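PDB 5ZRD: tyrosinase, which hydroxylates monophenols to catechols at a pair of copper ions and, like other tyrosinases, probably oxidises the catechols onward to quinones. Local coordinates for residues A[390-393]-A[394-398]; A[334-338]-A[339-343]; A[10-14]-A[15-19]; A[27-30]-A[31-34]; A[40-43]-A[44-48]. All blocks are in the same frame, centred on the assembly; numbering follows the deposited sequence.

Contact 1: residues A[390-393]-A[394-398]; sequences INIE and RQLGF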
loop_
_atom_site.group_PDB
_atom_site.type_symbol
_atom_site.label_atom_id
_atom_site.label_comp_id
_atom_site.label_asym_id
_atom_site.label_seq_id
_atom_site.Cartn_x
_atom_site.Cartn_y
_atom_site.Cartn_z
ATOM N N ILE A 390 4.130 29.410 28.190
ATOM C CA ILE A 390 5.258 29.293 29.117
ATOM C C ILE A 390 4.875 29.888 30.482
ATOM O O ILE A 390 5.054 29.271 31.547
ATOM C CB ILE A 390 6.521 29.914 28.498
ATOM C CG1 ILE A 390 6.816 29.242 27.152
ATOM C CG2 ILE A 390 7.698 29.824 29.463
ATOM C CD1 ILE A 390 8.009 29.772 26.420
ATOM N N ASN A 391 4.311 31.075 30.478
ATOM C CA ASN A 391 4.046 31.731 31.721
ATOM C C ASN A 391 2.541 31.714 31.944
ATOM O O ASN A 391 1.807 32.461 31.275
ATOM C CB ASN A 391 4.567 33.170 31.736
ATOM C CG ASN A 391 4.375 33.823 33.086
ATOM O OD1 ASN A 391 3.317 33.691 33.699
ATOM N ND2 ASN A 391 5.408 34.485 33.581
ATOM N N ILE A 392 2.092 30.891 32.884
ATOM C CA ILE A 392 0.650 30.746 33.024
ATOM C C ILE A 392 0.005 32.074 33.494
ATOM O O ILE A 392 -1.148 32.296 33.168
ATOM C CB ILE A 392 0.265 29.576 33.959
ATOM C CG1 ILE A 392 0.824 29.757 35.364
ATOM C CG2 ILE A 392 0.661 28.236 33.361
ATOM C CD1 ILE A 392 0.312 28.742 36.358
ATOM N N GLU A 393 0.691 32.913 34.284
ATOM C CA GLU A 393 0.096 34.160 34.837
ATOM C C GLU A 393 0.017 35.221 33.718
ATOM O O GLU A 393 -1.066 35.696 33.388
ATOM C CB GLU A 393 0.896 34.645 36.046
ATOM C CG GLU A 393 0.904 33.668 37.208
ATOM C CD GLU A 393 1.852 33.978 38.372
ATOM O OE1 GLU A 393 2.833 34.737 38.161
ATOM O OE2 GLU A 393 1.631 33.440 39.501
ATOM N N ARG A 394 1.119 35.469 33.021
ATOM C CA ARG A 394 1.180 36.537 31.993
ATOM C C ARG A 394 0.491 36.120 30.700
ATOM O O ARG A 394 -0.021 36.983 30.024
ATOM C CB ARG A 394 2.618 36.951 31.654
ATOM C CG ARG A 394 3.438 37.354 32.873
ATOM C CD ARG A 394 4.863 37.782 32.547
ATOM N NE ARG A 394 5.544 38.168 33.779
ATOM C CZ ARG A 394 5.350 39.312 34.466
ATOM N NH1 ARG A 394 4.820 40.377 33.867
ATOM N NH2 ARG A 394 5.700 39.368 35.751
ATOM N N GLN A 395 0.511 34.851 30.301
ATOM C CA GLN A 395 -0.061 34.522 28.983
ATOM C C GLN A 395 -1.458 33.874 29.105
ATOM O O GLN A 395 -2.239 33.952 28.150
ATOM C CB GLN A 395 0.901 33.639 28.193
ATOM C CG GLN A 395 2.227 34.299 27.835
ATOM C CD GLN A 395 3.214 33.285 27.289
ATOM O OE1 GLN A 395 3.787 32.483 28.027
ATOM N NE2 GLN A 395 3.419 33.292 25.985
ATOM N N LEU A 396 -1.797 33.205 30.208
ATOM C CA LEU A 396 -3.062 32.417 30.267
ATOM C C LEU A 396 -3.987 32.921 31.397
ATOM O O LEU A 396 -5.125 32.478 31.509
ATOM C CB LEU A 396 -2.740 30.925 30.463
ATOM C CG LEU A 396 -1.961 30.222 29.347
ATOM C CD1 LEU A 396 -1.794 28.751 29.673
ATOM C CD2 LEU A 396 -2.626 30.361 27.985
ATOM N N GLY A 397 -3.518 33.821 32.249
ATOM C CA GLY A 397 -4.404 34.510 33.176
ATOM C C GLY A 397 -4.689 33.701 34.437
ATOM O O GLY A 397 -5.698 33.964 35.089
ATOM N N PHE A 398 -3.830 32.736 34.820
ATOM C CA PHE A 398 -4.086 31.963 36.063
ATOM C C PHE A 398 -2.766 31.565 36.744
ATOM O O PHE A 398 -1.686 31.633 36.172
ATOM C CB PHE A 398 -4.956 30.745 35.746
ATOM C CG PHE A 398 -4.230 29.577 35.132
ATOM C CD1 PHE A 398 -3.588 28.636 35.936
ATOM C CD2 PHE A 398 -4.182 29.411 33.765
ATOM C CE1 PHE A 398 -2.907 27.562 35.378
ATOM C CE2 PHE A 398 -3.527 28.315 33.213
ATOM C CZ PHE A 398 -2.855 27.420 34.013
#

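Contact 2: residues A[334-338]-A[339-343]; sequences TGHTD and RLDII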
loop_
_atom_site.group_PDB
_atom_site.type_symbol
_atom_site.label_atom_id
_atom_site.label_comp_id
_atom_site.label_asym_id
_atom_site.label_seq_id
_atom_site.Cartn_x
_atom_site.Cartn_y
_atom_site.Cartn_z
ATOM N N THR A 334 13.444 26.855 39.095
ATOM C CA THR A 334 14.656 26.695 38.290
ATOM C C THR A 334 14.876 27.882 37.349
ATOM O O THR A 334 15.809 27.840 36.568
ATOM C CB THR A 334 14.680 25.419 37.415
ATOM O OG1 THR A 334 13.676 25.494 36.394
ATOM C CG2 THR A 334 14.543 24.137 38.210
ATOM N N GLY A 335 13.999 28.876 37.354
ATOM C CA GLY A 335 14.212 30.080 36.567
ATOM C C GLY A 335 13.604 30.006 35.190
ATOM O O GLY A 335 14.039 30.765 34.313
ATOM N N HIS A 336 12.557 29.186 35.000
ATOM C CA HIS A 336 11.996 28.994 33.645
ATOM C C HIS A 336 10.537 29.454 33.564
ATOM O O HIS A 336 9.812 28.963 32.706
ATOM C CB HIS A 336 12.163 27.533 33.185
ATOM C CG HIS A 336 13.596 27.150 33.054
ATOM N ND1 HIS A 336 14.382 27.599 32.007
ATOM C CD2 HIS A 336 14.419 26.465 33.875
ATOM C CE1 HIS A 336 15.622 27.180 32.189
ATOM N NE2 HIS A 336 15.655 26.476 33.304
ATOM N N THR A 337 10.109 30.387 34.417
ATOM C CA THR A 337 8.756 30.947 34.292
ATOM C C THR A 337 8.588 31.719 32.976
ATOM O O THR A 337 7.432 31.821 32.508
ATOM C CB THR A 337 8.346 31.900 35.422
ATOM O OG1 THR A 337 9.206 33.048 35.326
ATOM C CG2 THR A 337 8.336 31.213 36.774
ATOM N N ASP A 338 9.667 32.205 32.347
ATOM C CA ASP A 338 9.464 32.987 31.099
ATOM C C ASP A 338 10.245 32.521 29.899
ATOM O O ASP A 338 10.135 33.079 28.826
ATOM C CB ASP A 338 9.726 34.476 31.342
ATOM C CG ASP A 338 8.762 35.085 32.330
ATOM O OD1 ASP A 338 7.654 35.469 31.900
ATOM O OD2 ASP A 338 9.062 35.142 33.541
ATOM N N ARG A 339 11.041 31.493 30.039
ATOM C CA ARG A 339 11.725 30.965 28.882
ATOM C C ARG A 339 11.953 29.476 29.108
ATOM O O ARG A 339 12.143 29.011 30.238
ATOM C CB ARG A 339 13.051 31.671 28.595
ATOM C CG ARG A 339 13.971 31.822 29.799
ATOM C CD ARG A 339 15.175 32.675 29.428
ATOM N NE ARG A 339 16.342 32.452 30.284
ATOM C CZ ARG A 339 17.570 32.927 30.042
ATOM N NH1 ARG A 339 18.537 32.753 30.930
ATOM N NH2 ARG A 339 17.827 33.584 28.923
ATOM N N LEU A 340 11.891 28.776 27.997
ATOM C CA LEU A 340 12.221 27.386 27.920
ATOM C C LEU A 340 13.213 27.246 26.771
ATOM O O LEU A 340 13.227 28.068 25.856
ATOM C CB LEU A 340 10.950 26.561 27.669
ATOM C CG LEU A 340 9.922 26.562 28.800
ATOM C CD1 LEU A 340 8.674 25.797 28.385
ATOM C CD2 LEU A 340 10.495 25.946 30.064
ATOM N N ASP A 341 14.024 26.215 26.832
ATOM C CA ASP A 341 14.831 25.848 25.706
ATOM C C ASP A 341 14.736 24.326 25.599
ATOM O O ASP A 341 14.457 23.640 26.560
ATOM C CB ASP A 341 16.273 26.323 25.921
ATOM C CG ASP A 341 16.821 25.923 27.290
ATOM O OD1 ASP A 341 16.574 26.637 28.287
ATOM O OD2 ASP A 341 17.494 24.893 27.383
ATOM N N ILE A 342 14.983 23.849 24.395
ATOM C CA ILE A 342 14.958 22.489 24.017
ATOM C C ILE A 342 16.267 22.195 23.291
ATOM O O ILE A 342 16.682 22.966 22.460
ATOM C CB ILE A 342 13.707 22.270 23.149
ATOM C CG1 ILE A 342 12.467 22.398 24.041
ATOM C CG2 ILE A 342 13.742 20.947 22.386
ATOM C CD1 ILE A 342 11.209 21.894 23.429
ATOM N N ILE A 343 16.945 21.110 23.644
ATOM C CA ILE A 343 18.173 20.733 22.941
ATOM C C ILE A 343 17.822 20.210 21.559
ATOM O O ILE A 343 17.191 19.170 21.456
ATOM C CB ILE A 343 18.926 19.671 23.743
ATOM C CG1 ILE A 343 19.442 20.259 25.056
ATOM C CG2 ILE A 343 20.018 19.030 22.907
ATOM C CD1 ILE A 343 19.644 19.216 26.139
#

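Contact 3: residues A[10-14]-A[15-19]; sequences VRRSV and RDLQK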
loop_
_atom_site.group_PDB
_atom_site.type_symbol
_atom_site.label_atom_id
_atom_site.label_comp_id
_atom_site.label_asym_id
_atom_site.label_seq_id
_atom_site.Cartn_x
_atom_site.Cartn_y
_atom_site.Cartn_z
ATOM N N VAL A 10 -6.999 31.830 40.487
ATOM C CA VAL A 10 -6.255 30.928 41.324
ATOM C C VAL A 10 -6.864 29.522 41.241
ATOM O O VAL A 10 -7.896 29.277 41.824
ATOM C CB VAL A 10 -6.231 31.420 42.783
ATOM C CG1 VAL A 10 -5.320 30.550 43.640
ATOM C CG2 VAL A 10 -5.799 32.882 42.860
ATOM N N ARG A 11 -6.162 28.619 40.538
ATOM C CA ARG A 11 -6.417 27.169 40.582
ATOM C C ARG A 11 -6.079 26.674 41.979
ATOM O O ARG A 11 -4.958 26.883 42.410
ATOM C CB ARG A 11 -5.589 26.412 39.538
ATOM C CG ARG A 11 -6.168 26.516 38.137
ATOM C CD ARG A 11 -5.493 25.665 37.100
ATOM N NE ARG A 11 -6.000 25.961 35.766
ATOM C CZ ARG A 11 -5.497 25.418 34.654
ATOM N NH1 ARG A 11 -4.467 24.584 34.734
ATOM N NH2 ARG A 11 -5.998 25.722 33.469
ATOM N N ARG A 12 -7.039 26.026 42.650
ATOM C CA ARG A 12 -6.864 25.618 44.039
ATOM C C ARG A 12 -6.941 24.084 44.193
ATOM O O ARG A 12 -7.404 23.327 43.306
ATOM C CB ARG A 12 -7.911 26.292 44.931
ATOM C CG ARG A 12 -7.744 27.797 45.067
ATOM C CD ARG A 12 -8.552 28.379 46.222
ATOM N NE ARG A 12 -8.366 29.824 46.347
ATOM C CZ ARG A 12 -7.224 30.434 46.706
ATOM N NH1 ARG A 12 -6.219 29.740 47.232
ATOM N NH2 ARG A 12 -7.094 31.743 46.516
ATOM N N SER A 13 -6.442 23.631 45.327
ATOM C CA SER A 13 -6.463 22.216 45.663
ATOM C C SER A 13 -7.912 21.741 45.851
ATOM O O SER A 13 -8.659 22.349 46.618
ATOM C CB SER A 13 -5.652 21.945 46.899
ATOM O OG SER A 13 -5.982 20.680 47.449
ATOM N N VAL A 14 -8.271 20.637 45.183
ATOM C CA VAL A 14 -9.611 20.070 45.258
ATOM C C VAL A 14 -9.921 19.700 46.711
ATOM O O VAL A 14 -11.053 19.840 47.172
ATOM C CB VAL A 14 -9.796 18.870 44.303
ATOM C CG1 VAL A 14 -9.629 17.532 44.996
ATOM C CG2 VAL A 14 -11.163 18.915 43.640
ATOM N N ARG A 15 -8.921 19.239 47.425
ATOM C CA ARG A 15 -9.120 18.864 48.787
ATOM C C ARG A 15 -9.526 20.100 49.595
ATOM O O ARG A 15 -10.384 20.001 50.495
ATOM C CB ARG A 15 -7.855 18.241 49.366
ATOM C CG ARG A 15 -7.852 18.139 50.881
ATOM C CD ARG A 15 -8.896 17.175 51.378
ATOM N NE ARG A 15 -8.712 16.922 52.795
ATOM C CZ ARG A 15 -9.687 16.574 53.624
ATOM N NH1 ARG A 15 -9.497 16.682 54.927
ATOM N NH2 ARG A 15 -10.845 16.151 53.154
ATOM N N ASP A 16 -8.903 21.240 49.289
ATOM C CA ASP A 16 -9.225 22.485 49.970
ATOM C C ASP A 16 -10.676 22.914 49.661
ATOM O O ASP A 16 -11.337 23.454 50.553
ATOM C CB ASP A 16 -8.198 23.585 49.588
ATOM C CG ASP A 16 -8.479 24.936 50.236
ATOM O OD1 ASP A 16 -8.493 24.972 51.479
ATOM O OD2 ASP A 16 -8.662 25.943 49.499
ATOM N N LEU A 17 -11.157 22.699 48.422
ATOM C CA LEU A 17 -12.525 23.079 48.051
ATOM C C LEU A 17 -13.541 22.210 48.814
ATOM O O LEU A 17 -14.646 22.661 49.110
ATOM C CB LEU A 17 -12.708 22.950 46.538
ATOM C CG LEU A 17 -11.849 23.875 45.664
ATOM C CD1 LEU A 17 -12.375 23.946 44.240
ATOM C CD2 LEU A 17 -11.761 25.285 46.229
ATOM N N GLN A 18 -13.165 20.975 49.145
ATOM C CA GLN A 18 -14.079 20.043 49.762
ATOM C C GLN A 18 -14.174 20.350 51.256
ATOM O O GLN A 18 -15.173 20.049 51.880
ATOM C CB GLN A 18 -13.624 18.599 49.555
ATOM C CG GLN A 18 -14.719 17.569 49.819
ATOM C CD GLN A 18 -14.300 16.137 49.557
ATOM O OE1 GLN A 18 -14.988 15.201 49.946
ATOM N NE2 GLN A 18 -13.171 15.938 48.896
ATOM N N LYS A 19 -13.111 20.900 51.813
ATOM C CA LYS A 19 -13.069 21.253 53.218
ATOM C C LYS A 19 -13.899 22.525 53.433
ATOM O O LYS A 19 -14.666 22.633 54.362
ATOM C CB LYS A 19 -11.615 21.466 53.655
ATOM C CG LYS A 19 -11.024 20.360 54.526
ATOM C CD LYS A 19 -9.504 20.278 54.490
ATOM C CE LYS A 19 -8.807 21.624 54.545
ATOM N NZ LYS A 19 -7.455 21.551 53.945
#

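Contact 4: residues A[27-30]-A[31-34]; sequences KPLE and DLVR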
loop_
_atom_site.group_PDB
_atom_site.type_symbol
_atom_site.label_atom_id
_atom_site.label_comp_id
_atom_site.label_asym_id
_atom_site.label_seq_id
_atom_site.Cartn_x
_atom_site.Cartn_y
_atom_site.Cartn_z
ATOM N N LYS A 27 -20.203 27.304 47.742
ATOM C CA LYS A 27 -20.323 27.836 46.347
ATOM C C LYS A 27 -19.217 27.262 45.422
ATOM O O LYS A 27 -19.533 26.781 44.301
ATOM C CB LYS A 27 -20.342 29.373 46.337
ATOM C CG LYS A 27 -20.718 30.007 45.002
ATOM C CD LYS A 27 -20.340 31.483 44.865
ATOM C CE LYS A 27 -20.303 31.970 43.423
ATOM N NZ LYS A 27 -21.384 31.388 42.584
ATOM N N PRO A 28 -17.919 27.309 45.846
ATOM C CA PRO A 28 -16.791 26.835 45.007
ATOM C C PRO A 28 -16.958 25.389 44.490
ATOM O O PRO A 28 -16.889 25.164 43.265
ATOM C CB PRO A 28 -15.557 26.915 45.923
ATOM C CG PRO A 28 -15.903 27.998 46.905
ATOM C CD PRO A 28 -17.389 27.815 47.126
ATOM N N LEU A 29 -17.197 24.422 45.383
ATOM C CA LEU A 29 -17.404 23.051 44.935
ATOM C C LEU A 29 -18.652 22.958 44.051
ATOM O O LEU A 29 -18.619 22.271 43.028
ATOM C CB LEU A 29 -17.505 22.096 46.124
ATOM C CG LEU A 29 -17.170 20.646 45.802
ATOM C CD1 LEU A 29 -15.922 20.537 44.942
ATOM C CD2 LEU A 29 -16.985 19.844 47.066
ATOM N N GLU A 30 -19.716 23.669 44.403
ATOM C CA GLU A 30 -20.946 23.598 43.616
ATOM C C GLU A 30 -20.701 24.149 42.197
ATOM O O GLU A 30 -21.188 23.582 41.172
ATOM C CB GLU A 30 -22.067 24.349 44.331
ATOM C CG GLU A 30 -22.706 23.558 45.471
ATOM C CD GLU A 30 -23.646 24.361 46.361
ATOM O OE1 GLU A 30 -24.288 23.767 47.253
ATOM O OE2 GLU A 30 -23.726 25.582 46.155
ATOM N N ASP A 31 -19.949 25.236 42.089
ATOM C CA ASP A 31 -19.694 25.786 40.738
ATOM C C ASP A 31 -18.940 24.776 39.858
ATOM O O ASP A 31 -19.259 24.575 38.670
ATOM C CB ASP A 31 -18.885 27.083 40.811
ATOM C CG ASP A 31 -19.682 28.259 41.380
ATOM O OD1 ASP A 31 -20.939 28.275 41.301
ATOM O OD2 ASP A 31 -19.023 29.186 41.893
ATOM N N LEU A 32 -17.921 24.163 40.449
ATOM C CA LEU A 32 -17.131 23.169 39.746
ATOM C C LEU A 32 -18.042 22.016 39.298
ATOM O O LEU A 32 -18.053 21.682 38.116
ATOM C CB LEU A 32 -16.002 22.660 40.651
ATOM C CG LEU A 32 -15.104 21.618 39.982
ATOM C CD1 LEU A 32 -14.214 22.273 38.939
ATOM C CD2 LEU A 32 -14.301 20.844 41.009
ATOM N N VAL A 33 -18.802 21.436 40.228
ATOM C CA VAL A 33 -19.694 20.324 39.884
ATOM C C VAL A 33 -20.694 20.782 38.818
ATOM O O VAL A 33 -20.890 20.091 37.814
ATOM C CB VAL A 33 -20.389 19.722 41.120
ATOM C CG1 VAL A 33 -21.549 18.821 40.724
ATOM C CG2 VAL A 33 -19.411 18.944 41.998
ATOM N N ARG A 34 -21.284 21.962 39.004
ATOM C CA ARG A 34 -22.300 22.444 38.072
ATOM C C ARG A 34 -21.689 22.580 36.683
ATOM O O ARG A 34 -22.358 22.294 35.722
ATOM C CB ARG A 34 -22.911 23.775 38.533
ATOM C CG ARG A 34 -23.853 24.426 37.519
ATOM C CD ARG A 34 -24.417 25.766 37.980
ATOM N NE ARG A 34 -25.390 25.569 39.042
ATOM C CZ ARG A 34 -25.192 25.835 40.330
ATOM N NH1 ARG A 34 -26.153 25.541 41.193
ATOM N NH2 ARG A 34 -24.059 26.388 40.757
#

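Contact 5: residues A[40-43]-A[44-48]; sequences QALP and PSDPK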
loop_
_atom_site.group_PDB
_atom_site.type_symbol
_atom_site.label_atom_id
_atom_site.label_comp_id
_atom_site.label_asym_id
_atom_site.label_seq_id
_atom_site.Cartn_x
_atom_site.Cartn_y
_atom_site.Cartn_z
ATOM N N GLN A 40 -20.669 17.851 30.478
ATOM C CA GLN A 40 -21.054 16.448 30.212
ATOM C C GLN A 40 -22.382 16.408 29.445
ATOM O O GLN A 40 -22.610 15.450 28.731
ATOM C CB GLN A 40 -21.080 15.634 31.511
ATOM C CG GLN A 40 -19.680 15.205 31.921
ATOM C CD GLN A 40 -19.527 14.428 33.202
ATOM O OE1 GLN A 40 -20.490 14.042 33.866
ATOM N NE2 GLN A 40 -18.271 14.193 33.557
ATOM N N ALA A 41 -23.220 17.454 29.521
ATOM C CA ALA A 41 -24.546 17.378 28.894
ATOM C C ALA A 41 -24.525 18.042 27.519
ATOM O O ALA A 41 -25.504 17.983 26.815
ATOM C CB ALA A 41 -25.584 18.013 29.777
ATOM N N LEU A 42 -23.436 18.669 27.109
ATOM C CA LEU A 42 -23.449 19.226 25.768
ATOM C C LEU A 42 -23.413 18.084 24.758
ATOM O O LEU A 42 -22.840 17.088 25.026
ATOM C CB LEU A 42 -22.263 20.180 25.591
ATOM C CG LEU A 42 -22.439 21.522 26.302
ATOM C CD1 LEU A 42 -21.099 22.219 26.507
ATOM C CD2 LEU A 42 -23.418 22.420 25.531
ATOM N N PRO A 43 -24.036 18.253 23.592
ATOM C CA PRO A 43 -23.945 17.214 22.572
ATOM C C PRO A 43 -22.492 16.864 22.206
ATOM O O PRO A 43 -21.627 17.735 22.236
ATOM C CB PRO A 43 -24.596 17.791 21.305
ATOM C CG PRO A 43 -24.661 19.283 21.558
ATOM C CD PRO A 43 -24.763 19.417 23.062
ATOM N N PRO A 44 -22.256 15.621 21.778
ATOM C CA PRO A 44 -20.917 15.140 21.439
ATOM C C PRO A 44 -20.291 15.808 20.195
ATOM O O PRO A 44 -19.055 15.795 20.056
ATOM C CB PRO A 44 -21.094 13.624 21.270
ATOM C CG PRO A 44 -22.563 13.447 20.943
ATOM C CD PRO A 44 -23.272 14.569 21.658
ATOM N N SER A 45 -21.086 16.453 19.340
ATOM C CA SER A 45 -20.525 17.157 18.147
ATOM C C SER A 45 -20.012 18.556 18.528
ATOM O O SER A 45 -19.495 19.239 17.692
ATOM C CB SER A 45 -21.561 17.274 17.060
ATOM O OG SER A 45 -22.541 18.223 17.448
ATOM N N ASP A 46 -20.207 18.979 19.776
ATOM C CA ASP A 46 -19.811 20.293 20.252
ATOM C C ASP A 46 -18.333 20.251 20.769
ATOM O O ASP A 46 -18.001 19.479 21.677
ATOM C CB ASP A 46 -20.816 20.733 21.359
ATOM C CG ASP A 46 -20.595 22.165 21.863
ATOM O OD1 ASP A 46 -19.510 22.720 21.636
ATOM O OD2 ASP A 46 -21.502 22.758 22.492
ATOM N N PRO A 47 -17.460 21.131 20.242
ATOM C CA PRO A 47 -16.027 21.032 20.568
ATOM C C PRO A 47 -15.703 21.271 22.048
ATOM O O PRO A 47 -14.585 21.005 22.469
ATOM C CB PRO A 47 -15.350 22.120 19.717
ATOM C CG PRO A 47 -16.339 22.377 18.607
ATOM C CD PRO A 47 -17.663 22.277 19.329
ATOM N N LYS A 48 -16.681 21.752 22.806
ATOM C CA LYS A 48 -16.551 21.969 24.240
ATOM C C LYS A 48 -17.301 20.912 25.086
ATOM O O LYS A 48 -17.289 20.998 26.317
ATOM C CB LYS A 48 -17.106 23.355 24.578
ATOM C CG LYS A 48 -16.481 24.523 23.827
ATOM C CD LYS A 48 -16.877 25.844 24.467
ATOM C CE LYS A 48 -16.035 27.028 24.045
ATOM N NZ LYS A 48 -16.743 27.827 23.016
#

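Contact 1: residues A[390-393]-A[394-398]
Asn391 O accepts from Gln395 N (2.9 Å) and Ile392 O from Leu396 N, the backbone of one short helical turn, after which Gly397, with positive phi (83°), carries the chain into strand 398-400. Ile392 O also receives Phe398 N (3.2 Å), and the two donors come from opposite faces of its carbonyl plane. Asparagine suits the start of helix 392-396 because its short amide folds back over the turn: with CG anti to the backbone N (chi1 -176°), OD1 accepts from Arg394 N (2.9 Å), well above the amide plane, and weakly from Glu393 N. This is an N-cap. Gln395 answers it, OE1 taking Asn391 N in its carbonyl plane at 2.9 Å along an almost straight bond (173°), while Glu387 O holds NE2. The aliphatic stem of Arg394 lies against the Asn391 amide, CD 3.5 Å from ND2. On the buried side, Ile392 CB rests over one face of the Phe398 ring, 4.0 Å from its centroid in a CH-pi contact, and Ile392 CD1 touches Phe398 CE1 at 3.6 Å. Tyr99 of helix 90-108 and Trp328 of helix 315-334 line this apolar side, and Arg11 adds a cation-pi contact to Phe398.

Contact 2: residues A[334-338]-A[339-343]
His336 donates through ND1 to the backbone oxygen Arg339 O (3.2 Å), the hydrogen bond that ties the two halves of this loop together. The acceptor sits at the edge of the imidazole, almost exactly in its plane, although the bond is bent to 143° at the hydrogen. CG stands beside the backbone N (chi1 -64°), which brings the ring edge to the carbonyl three residues on. Histidine fits here because a flat ring can offer an N-H at its edge; the ring also meets that of Trp330, their planes nearly parallel. A second polar pair is internal to the turn, where Thr337 OG1 donates to Asp338 OD2 (2.8 Å), meeting it from above the carboxylate plane; the other oxygen of Asp338 holds Asn391 ND2.

Apolar packing is slight. Leu340 CD2 touches His336 CB at 3.9 Å, and the same leucine is buried against Trp330, Tyr250 and Ile390. Before the turn, Gly335 leaves helix 315-334 through a Schellman motif with positive phi (91°), backbone angles that call for glycine, since a CB would press on the preceding carbonyl O.

Asp341 OD1 approaches His336 CE1 obliquely at 4.1 Å, without a bond. Because ND1 is the donor, the ring carries a hydrogen on that nitrogen, and the nearby carboxylate could favour a second proton and a positive imidazolium.

Contact 3: residues A[10-14]-A[15-19]
Ser13 turns OG back over the first amides of helix 14-22, accepting from Arg15 N at 3.3 Å and from Asp16 N at 3.5 Å. Both bonds are weak, yet together they mark the serine as the N-cap. Its hydroxyl is on a stem just long enough to serve, with OG anti to the backbone N (chi1 163°). The regular ladder then starts from its own carbonyl, Leu17 N donating to Ser13 O (3.1 Å), followed by Gln18 N to Val14 O.

Leu17 can be traced outward along this turn. Its CB lies 3.6 Å from Val14 O, beside the carbonyl that Gln18 uses. CG passes Ser13 O at 3.7 Å, covering the bonded oxygen with hydrocarbon. At the tip, CD2 lies between two neighbours, with Arg12 CB at 4.2 Å on one side and Pro28 of helix 27-41 on a different side. A branched apolar residue therefore suits a place with backbone on one side and a neighbouring helix on the other.

Asp16 stands beside the cap, its CB 3.2 Å from Ser13 O. A negative group in the first turn would be expected to be favourable near the positive end of the helix dipole. Arg12 brings CD to 4.1 Å from Asp16 OD2, but its guanidinium stays too far for a salt bridge. Arg11, before the cap, makes one with Glu102 of helix 90-108, and Val14 packs on Phe318. The whole is a serine N-cap, a common way to begin an alpha helix, here two residues after strand 9-11.

Contact 4: residues A[27-30]-A[31-34]
Lys27 and Asp31 meet one turn apart on the outer side of helix 27-41, a local contact within the first two turns of an alpha helix near the beginning of the chain. Lysine is long enough to reach along the turn: CG sets out anti to the backbone N (chi1 -169°), the chain stays extended, and a final bend at chi4 (38°) brings NZ to the carboxylate close to its plane, facing both oxygens. NZ lies 3.3 Å from Asp31 OD2 and 3.4 Å from OD1, so it straddles the pair in a salt bridge whose hydrogen bonds are weak. Arg34 approaches from the following turn, NH2 at a long 3.7 Å from Asp31 OD1, but its NH1 has a firmer partner in Asp141.

Beneath the charges run the backbone bonds, from Asp31 N to Lys27 O (2.7 Å) through Arg34 N to Glu30 O (2.7 Å). Pro28 suits the first turn, where an amide hydrogen would have no carbonyl of a preceding turn to bond.

The inward side is apolar. Leu29 CD1 touches Leu32 CD2 at 4.3 Å; Leu29 also packs on Tyr21 and Pro28 on Leu17, both of helix 14-22, while Val33 meets Phe138 of strand 137-140. Charged residues on one flank and leucine and valine on the other, with i to i+4 pairing of opposite charges, are the pattern of an amphipathic surface helix.

Contact 5: residues A[40-43]-A[44-48]
Pro43 O accepts from Asp46 N at 3.1 Å, closing the turn in which the rest of this surface contact is built. The amide approaches from above the carbonyl plane rather than along a lone pair, while the bond is fairly straight at hydrogen (158°). Around it lie the nearest side-chain atoms: Asp46 CB is 3.2 Å from Pro43 O, and Pro43 CG comes to 4.1 Å from that same CB. Leu42 brings CD2 to 3.6 Å from Asp46 OD2, the two side chains crossing at a slant with the methyl carbon against the oxygen, and its CD1 lies 4.0 Å from Lys48 O.

The four residues from Pro43 to Asp46 form a type I beta turn, and the second of them, Pro44, suits its place because its ring already holds phi near the value required (-67°). Asp46 then begins an Asx turn. Its OD1 accepts from Lys48 N at 3.2 Å, met from above the carboxylate plane, and CG lies anti to the backbone N (chi1 -175°), which directs the carboxylate toward the amide of Lys48. Aspartate is short enough to bond an amide two residues on, and Pro47 between them keeps that corner stiff.

Farther out, Ser49 OG binds Asp46 O and, weakly, Pro43 O, gripping both ends of the beta turn. Pro44 packs on Phe51 of helix 50-57, and Pro47 O is held by Tyr56 OH. Gln40 NE2 ties the end of helix 27-41 to Pro148 O.

In the fold
Contacts 1, 3 and 4 are partly buried, whereas contacts 2 and 5 lie at the surface. Contacts 1 and 3 both have N-caps, one asparagine and one serine, and they touch where their strands 398-400 and 9-11 pair in parallel. Contacts 1 and 2 are joined by one side-chain bond. Contacts 3 and 4 pack consecutive helices, Leu17 against Pro28, and Leu29 against the backbone of Leu17 and Gln18; contact 5 follows the far end of the helix that contact 4 opens. Salt-bridging charge marks contact 4, an imidazole-to-backbone bond contact 2, a beta-turn and an Asx-turn bond contact 5. Contact 1 lies nearest the copper ligands, its Phe398 about 11 Å from the side chains of His94 and His320.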